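Hypothetical protein TTHA0303 (PDB 2YQY) is of unknown function but forms a DinB-like four-helix bundle with an exposed histidine triad, consistent with a possible metal-binding role. Local coordinates at residues A[35-40]-A[46-51]; A[27-32]-A[108-113]; A[64-69]-A[117-122]. All blocks are in the same frame, centred on the assembly; numbering follows the deposited sequence.

In the fold
Two helix-helix contacts and the turn leading into a bundle helix sample one DinB-superfamily fold. Contacts 1 and 2 share one end, their centres about 10 Å apart, and touch through Ala51 and Val109 and through Leu36 and Ala31. Along the chain, contact 1 lies between the two segments of contact 2 and closes before contact 3 opens, whereas the segments of contacts 2 and 3 alternate. Contact 3 lies across the chain's centre from contact 1, with about 27 Å between their centres and about 23 Å to contact 2. Helix 47-71 serves contacts 1 and 3, helix 106-126 contacts 2 and 3; both run between the two regions in the same direction, although consecutive in the chain.

Contact 1 (A[35-40]-A[46-51]); sequences WLSAPL and TPLMVA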
# COMPACT_ATOMS: atom_id res chain seq x y z
N TRP A 35 -17.54 0.20 13.62
CA TRP A 35 -16.29 0.97 13.62
C TRP A 35 -15.67 1.13 12.22
O TRP A 35 -15.07 2.17 11.91
CB TRP A 35 -15.27 0.35 14.59
CG TRP A 35 -13.95 1.05 14.62
CD1 TRP A 35 -13.59 2.13 15.38
CD2 TRP A 35 -12.79 0.70 13.86
NE1 TRP A 35 -12.28 2.48 15.13
CE2 TRP A 35 -11.77 1.62 14.19
CE3 TRP A 35 -12.52 -0.29 12.90
CZ2 TRP A 35 -10.50 1.56 13.62
CZ3 TRP A 35 -11.26 -0.34 12.34
CH2 TRP A 35 -10.27 0.57 12.71
N LEU A 36 -15.79 0.08 11.41
CA LEU A 36 -15.28 0.05 10.03
C LEU A 36 -15.83 1.17 9.15
O LEU A 36 -15.12 1.72 8.30
CB LEU A 36 -15.58 -1.30 9.37
CG LEU A 36 -14.70 -2.49 9.77
CD1 LEU A 36 -15.12 -3.71 8.94
CD2 LEU A 36 -13.20 -2.20 9.59
N SER A 37 -17.11 1.47 9.37
CA SER A 37 -17.86 2.47 8.63
C SER A 37 -18.04 3.79 9.38
O SER A 37 -18.78 4.64 8.92
CB SER A 37 -19.25 1.92 8.28
OG SER A 37 -19.14 0.84 7.39
N ALA A 38 -17.40 3.95 10.53
CA ALA A 38 -17.45 5.21 11.29
C ALA A 38 -16.25 6.11 10.98
O ALA A 38 -15.14 5.62 10.81
CB ALA A 38 -17.55 4.92 12.81
N PRO A 39 -16.48 7.44 10.89
CA PRO A 39 -15.37 8.40 10.76
C PRO A 39 -14.36 8.24 11.91
O PRO A 39 -14.77 8.08 13.06
CB PRO A 39 -16.07 9.76 10.86
CG PRO A 39 -17.48 9.51 10.47
CD PRO A 39 -17.79 8.12 10.93
N LEU A 40 -13.06 8.29 11.61
CA LEU A 40 -12.03 8.18 12.65
C LEU A 40 -12.11 9.31 13.70
O LEU A 40 -11.81 9.09 14.87
CB LEU A 40 -10.63 8.09 12.06
CG LEU A 40 -10.33 6.92 11.12
CD1 LEU A 40 -8.97 7.12 10.44
CD2 LEU A 40 -10.40 5.58 11.83
N THR A 46 -13.29 6.99 6.94
CA THR A 46 -13.48 5.76 7.75
C THR A 46 -12.31 4.78 7.56
O THR A 46 -11.53 4.97 6.65
CB THR A 46 -14.74 5.04 7.33
OG1 THR A 46 -14.52 4.50 6.03
CG2 THR A 46 -15.99 6.01 7.36
N PRO A 47 -12.17 3.76 8.45
CA PRO A 47 -11.17 2.70 8.26
C PRO A 47 -11.24 2.01 6.90
O PRO A 47 -10.21 1.69 6.32
CB PRO A 47 -11.49 1.70 9.36
CG PRO A 47 -12.06 2.55 10.46
CD PRO A 47 -12.88 3.60 9.74
N LEU A 48 -12.44 1.77 6.39
CA LEU A 48 -12.58 1.19 5.05
C LEU A 48 -12.06 2.10 3.90
O LEU A 48 -11.58 1.61 2.89
CB LEU A 48 -14.03 0.77 4.80
CG LEU A 48 -14.49 -0.43 5.62
CD1 LEU A 48 -16.03 -0.57 5.56
CD2 LEU A 48 -13.78 -1.73 5.16
N MET A 49 -12.22 3.40 4.04
CA MET A 49 -11.65 4.37 3.09
C MET A 49 -10.14 4.37 3.21
O MET A 49 -9.44 4.43 2.21
CB MET A 49 -12.20 5.76 3.35
CG MET A 49 -13.68 5.90 3.04
SD MET A 49 -14.53 7.42 3.57
CE MET A 49 -16.11 6.67 3.80
N VAL A 50 -9.63 4.28 4.45
CA VAL A 50 -8.19 4.21 4.62
C VAL A 50 -7.67 2.99 3.84
O VAL A 50 -6.71 3.10 3.09
CB VAL A 50 -7.79 4.09 6.12
CG1 VAL A 50 -6.30 3.84 6.26
CG2 VAL A 50 -8.20 5.36 6.89
N ALA A 51 -8.29 1.83 4.05
CA ALA A 51 -7.85 0.58 3.40
C ALA A 51 -7.91 0.66 1.87
O ALA A 51 -7.00 0.22 1.19
CB ALA A 51 -8.69 -0.61 3.91
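Pro47 lies against the indole of Trp35, with Pro47 CG 3.5 Å from the centroid of the Trp35 six-membered ring and 10° off its normal, a CH-pi contact over one face. The neighbouring Pro47 CB sits close to the outer ring atoms CZ3 and CH2 of Trp35. With CG anti to the backbone N (chi1 178°), Trp35 carries its ring back over the proline, while NE1 is held by a hydrogen bond to Ser166 O. Replacing Trp35 by an alanine would probably open a gap over the proline ring and leave Ser166 O without this donor. From a second direction Leu40 CD2 meets Pro47 CG at 3.7 Å, the two side chains sliding past each other. The Leu40 and Val50 side chains cross at about a right angle, Leu40 CD1 and Val50 CG2 4.0 Å apart, and Leu36 CB packs on Leu48 CD1 at 3.9 Å. Backbone groups complete the grip: Leu48 N donates to Leu36 O over 3.3 Å, in the carbonyl plane, and Ala38 O receives a CA-H...O contact from Thr46 CA at 3.5 Å.

All this surrounds the N-terminus of helix 47-71, where a chain coming out of the short helix 33-36 folds back on the start of a long bundle helix. Thr46 is the N-cap: its OG1 accepts from Met49 N at 3.2 Å, and a weak return bond from Thr46 N to Met49 SD makes up a capping box. Farther out, Leu28 backs Leu36, Leu106 backs Leu48, and Val50 touches His159 of an HExxH sequence whose role is unconfirmed, with no metal bound here.

Contact 2 (A[27-32]-A[108-113]); sequences LLREAD and EVLALL
Leu110 is the first residue of 108-113 to bridge to the other helix, and it divides its two methyls between two neighbours. Leu110 CD2 lies 4.2 Å from Leu28 CD1, the side chains sliding past each other in opposite directions, while Leu110 CD1 comes within 4.0 Å of Arg29 NE. The arginine chain is extended from CG to NE and crosses Leu110 obliquely, covering the leucine on the more exposed flank of the contact. CG of Leu110 lies anti to the carbonyl carbon (chi1 -73°), which sends the isobutyl group out toward the facing helix, where Leu25 also borders it.

The closest CA atoms, Leu28 CA and Leu110 CA, are 8.6 Å apart, so leucine methyls fill the interval between the C-terminal end of helix 10-30 and the early part of helix 106-126. Here two helices of the four-helix bundle pack antiparallel, and the contact between the two segments is made mainly by leucine methyls, with Arg29 at its exposed flank.

Helix 106-126 also packs on helix 47-71, through Leu112. Leu113, one turn beyond Leu110, comes back to the first interface: its CD1 meets Leu28 CD1 tip to tip at 3.8 Å. Leu28 CD1 is thereby approached by both Leu110 and Leu113. Leu25, a turn earlier on helix 10-30, packs against both Leu110 and Leu113, and a weak hydrogen bond from Arg21 NH1 to Leu113 O adds a polar link between the helices.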
# COMPACT_ATOMS: atom_id res chain seq x y z
N LEU A 27 -6.63 -6.82 11.43
CA LEU A 27 -7.34 -5.67 11.99
C LEU A 27 -8.70 -5.46 11.33
O LEU A 27 -9.73 -5.33 12.04
CB LEU A 27 -6.47 -4.40 11.88
CG LEU A 27 -7.10 -3.11 12.39
CD1 LEU A 27 -6.03 -2.04 12.80
CD2 LEU A 27 -8.08 -2.52 11.35
N LEU A 28 -8.74 -5.45 9.99
CA LEU A 28 -10.04 -5.25 9.29
C LEU A 28 -11.04 -6.39 9.57
O LEU A 28 -12.22 -6.12 9.81
CB LEU A 28 -9.85 -5.09 7.79
CG LEU A 28 -9.06 -3.86 7.31
CD1 LEU A 28 -8.67 -4.04 5.83
CD2 LEU A 28 -9.85 -2.55 7.55
N ARG A 29 -10.57 -7.64 9.50
CA ARG A 29 -11.41 -8.82 9.70
C ARG A 29 -11.91 -8.99 11.14
O ARG A 29 -12.93 -9.62 11.37
CB ARG A 29 -10.68 -10.09 9.26
CG ARG A 29 -10.63 -10.29 7.77
CD ARG A 29 -9.62 -11.38 7.42
NE ARG A 29 -9.47 -11.56 5.97
CZ ARG A 29 -8.34 -11.94 5.36
NH1 ARG A 29 -7.24 -12.18 6.06
NH2 ARG A 29 -8.32 -12.05 4.04
N GLU A 30 -11.18 -8.45 12.10
CA GLU A 30 -11.54 -8.60 13.51
C GLU A 30 -12.30 -7.39 14.06
O GLU A 30 -12.88 -7.46 15.13
CB GLU A 30 -10.30 -8.92 14.35
CG GLU A 30 -9.64 -10.23 13.95
CD GLU A 30 -8.24 -10.42 14.55
OE1 GLU A 30 -7.84 -9.64 15.43
OE2 GLU A 30 -7.54 -11.36 14.13
N ALA A 31 -12.30 -6.29 13.30
CA ALA A 31 -12.97 -5.05 13.72
C ALA A 31 -14.48 -5.20 13.79
O ALA A 31 -15.10 -5.89 12.99
CB ALA A 31 -12.62 -3.90 12.78
N ASP A 32 -15.06 -4.49 14.76
CA ASP A 32 -16.50 -4.32 14.84
C ASP A 32 -16.98 -3.61 13.56
O ASP A 32 -16.43 -2.56 13.20
CB ASP A 32 -16.81 -3.51 16.10
CG ASP A 32 -18.26 -3.06 16.18
OD1 ASP A 32 -19.14 -3.75 15.64
OD2 ASP A 32 -18.51 -2.01 16.80
N GLU A 108 -15.63 -5.82 -0.56
CA GLU A 108 -15.13 -5.02 -1.68
C GLU A 108 -13.69 -4.52 -1.41
O GLU A 108 -12.81 -4.63 -2.26
N VAL A 109 -13.47 -3.96 -0.22
CA VAL A 109 -12.15 -3.41 0.17
C VAL A 109 -11.08 -4.51 0.21
O VAL A 109 -9.97 -4.30 -0.29
CB VAL A 109 -12.21 -2.64 1.52
CG1 VAL A 109 -10.85 -2.18 1.92
CG2 VAL A 109 -13.17 -1.43 1.41
N LEU A 110 -11.41 -5.67 0.79
CA LEU A 110 -10.49 -6.81 0.88
C LEU A 110 -10.08 -7.32 -0.50
O LEU A 110 -8.93 -7.71 -0.70
CB LEU A 110 -11.12 -7.98 1.66
CG LEU A 110 -11.28 -7.88 3.18
CD1 LEU A 110 -11.84 -9.18 3.71
CD2 LEU A 110 -9.98 -7.53 3.92
N ALA A 111 -11.03 -7.32 -1.42
CA ALA A 111 -10.80 -7.76 -2.79
C ALA A 111 -9.87 -6.76 -3.50
O ALA A 111 -8.97 -7.15 -4.23
CB ALA A 111 -12.14 -7.94 -3.55
N LEU A 112 -10.09 -5.46 -3.24
CA LEU A 112 -9.24 -4.41 -3.83
C LEU A 112 -7.80 -4.52 -3.30
O LEU A 112 -6.82 -4.38 -4.07
CB LEU A 112 -9.81 -3.01 -3.52
CG LEU A 112 -9.31 -1.81 -4.35
CD1 LEU A 112 -9.64 -1.95 -5.85
CD2 LEU A 112 -9.89 -0.52 -3.82
N LEU A 113 -7.68 -4.78 -2.01
CA LEU A 113 -6.36 -4.98 -1.41
C LEU A 113 -5.62 -6.17 -2.05
O LEU A 113 -4.44 -6.03 -2.41
CB LEU A 113 -6.49 -5.15 0.11
CG LEU A 113 -6.83 -3.87 0.89
CD1 LEU A 113 -7.39 -4.22 2.28
CD2 LEU A 113 -5.58 -2.99 1.01

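Contact 3 (A[64-69]-A[117-122]); sequences VLRRLR and RAFLLE
Arg66 and Phe119 cross at about a right angle. Phe119 CZ sits over one face of the guanidinium, offset toward its rim, and is nearest to Arg66 NH1 at 4.0 Å. The two planes are 58° apart, so the groups do not lie flat on each other. A bend at chi3 (61°) in the otherwise extended arginine brings one face of the guanidinium up to Phe119 CZ. Arg63 NH1 brings a like charge close to Arg66 NH2, while its side chain touches Phe119.

On the buried side Leu65 and Leu120 approach obliquely and touch through one methyl each, Leu65 CD1 and Leu120 CD1 being 3.8 Å apart. Leu120 has CG anti to the backbone N (chi1 -179°), which swings this methyl toward helix 47-71. Beyond the pair, Trp148 and Pro145 cover Leu65, while Glu58 touches Leu120.

Arg117 is buried on the inner side of its helix, salt-bridged to Glu58 and to Glu156 of the HExxH sequence, whose role is unconfirmed. With apolar methyls within, and Arg66 and the Arg69-Glu123 salt bridge at the outer side, two consecutive helices are joined in parallel, an arrangement consistent with the DinB-type four-helix bundle.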
# COMPACT_ATOMS: atom_id res chain seq x y z
N VAL A 64 3.97 2.41 -11.65
CA VAL A 64 5.22 3.18 -11.72
C VAL A 64 6.36 2.21 -11.94
O VAL A 64 7.22 2.44 -12.82
CB VAL A 64 5.47 4.03 -10.43
CG1 VAL A 64 6.92 4.58 -10.42
CG2 VAL A 64 4.43 5.19 -10.34
N LEU A 65 6.37 1.11 -11.17
CA LEU A 65 7.41 0.12 -11.34
C LEU A 65 7.38 -0.45 -12.74
O LEU A 65 8.44 -0.71 -13.33
CB LEU A 65 7.28 -1.02 -10.31
CG LEU A 65 7.54 -0.64 -8.82
CD1 LEU A 65 7.35 -1.82 -7.85
CD2 LEU A 65 8.93 -0.06 -8.67
N ARG A 66 6.20 -0.70 -13.28
CA ARG A 66 6.11 -1.21 -14.66
C ARG A 66 6.69 -0.18 -15.64
O ARG A 66 7.39 -0.55 -16.56
CB ARG A 66 4.67 -1.54 -15.02
CG ARG A 66 4.47 -2.14 -16.44
CD ARG A 66 3.00 -2.55 -16.67
NE ARG A 66 2.13 -1.38 -16.55
CZ ARG A 66 0.80 -1.40 -16.55
NH1 ARG A 66 0.14 -2.54 -16.66
NH2 ARG A 66 0.12 -0.26 -16.45
N ARG A 67 6.36 1.09 -15.48
CA ARG A 67 6.97 2.12 -16.38
C ARG A 67 8.51 2.19 -16.23
O ARG A 67 9.26 2.24 -17.23
CB ARG A 67 6.36 3.48 -16.08
CG ARG A 67 6.57 4.52 -17.17
CD ARG A 67 6.05 5.92 -16.69
NE ARG A 67 5.96 6.77 -17.90
CZ ARG A 67 6.93 7.55 -18.33
NH1 ARG A 67 8.06 7.65 -17.65
NH2 ARG A 67 6.78 8.26 -19.46
N LEU A 68 9.00 2.13 -14.99
CA LEU A 68 10.46 2.18 -14.77
C LEU A 68 11.19 0.98 -15.39
O LEU A 68 12.34 1.10 -15.86
CB LEU A 68 10.76 2.31 -13.26
CG LEU A 68 10.40 3.73 -12.74
CD1 LEU A 68 10.56 3.82 -11.22
CD2 LEU A 68 11.26 4.81 -13.46
N ARG A 69 10.50 -0.16 -15.43
CA ARG A 69 11.04 -1.38 -16.02
C ARG A 69 11.10 -1.22 -17.53
O ARG A 69 12.10 -1.56 -18.15
CB ARG A 69 10.20 -2.59 -15.62
CG ARG A 69 10.81 -3.89 -15.98
CD ARG A 69 9.93 -5.11 -15.65
NE ARG A 69 8.45 -4.94 -15.73
CZ ARG A 69 7.68 -5.36 -16.74
NH1 ARG A 69 8.22 -5.93 -17.80
NH2 ARG A 69 6.35 -5.23 -16.69
N ARG A 117 -2.18 -5.79 -4.37
CA ARG A 117 -1.01 -6.43 -3.77
C ARG A 117 -0.44 -7.52 -4.68
O ARG A 117 0.77 -7.60 -4.82
CB ARG A 117 -1.32 -6.98 -2.35
CG ARG A 117 -0.15 -7.81 -1.73
CD ARG A 117 1.17 -7.02 -1.60
NE ARG A 117 1.04 -5.85 -0.73
CZ ARG A 117 1.43 -5.80 0.55
NH1 ARG A 117 1.96 -6.89 1.14
NH2 ARG A 117 1.30 -4.66 1.24
N ALA A 118 -1.30 -8.34 -5.32
CA ALA A 118 -0.80 -9.32 -6.32
C ALA A 118 -0.05 -8.61 -7.46
O ALA A 118 1.02 -9.04 -7.86
CB ALA A 118 -1.95 -10.20 -6.89
N PHE A 119 -0.61 -7.50 -7.94
CA PHE A 119 -0.04 -6.70 -9.04
C PHE A 119 1.30 -6.12 -8.58
O PHE A 119 2.30 -6.23 -9.27
CB PHE A 119 -1.04 -5.58 -9.41
CG PHE A 119 -0.59 -4.71 -10.55
CD1 PHE A 119 0.37 -5.15 -11.46
CD2 PHE A 119 -1.15 -3.44 -10.73
CE1 PHE A 119 0.79 -4.32 -12.53
CE2 PHE A 119 -0.74 -2.64 -11.80
CZ PHE A 119 0.22 -3.08 -12.69
N LEU A 120 1.30 -5.48 -7.42
CA LEU A 120 2.55 -4.97 -6.88
C LEU A 120 3.66 -6.03 -6.77
O LEU A 120 4.81 -5.78 -7.17
CB LEU A 120 2.32 -4.28 -5.54
CG LEU A 120 3.56 -3.67 -4.86
CD1 LEU A 120 4.28 -2.64 -5.78
CD2 LEU A 120 3.16 -3.06 -3.54
N LEU A 121 3.33 -7.20 -6.22
CA LEU A 121 4.30 -8.23 -6.02
C LEU A 121 4.86 -8.76 -7.38
O LEU A 121 6.03 -9.16 -7.46
CB LEU A 121 3.72 -9.38 -5.18
CG LEU A 121 3.51 -9.19 -3.67
CD1 LEU A 121 2.87 -10.44 -3.04
CD2 LEU A 121 4.75 -8.79 -2.90
N GLU A 122 3.98 -8.84 -8.38
CA GLU A 122 4.40 -9.25 -9.72
C GLU A 122 5.45 -8.28 -10.27
O GLU A 122 6.44 -8.69 -10.86
CB GLU A 122 3.19 -9.38 -10.68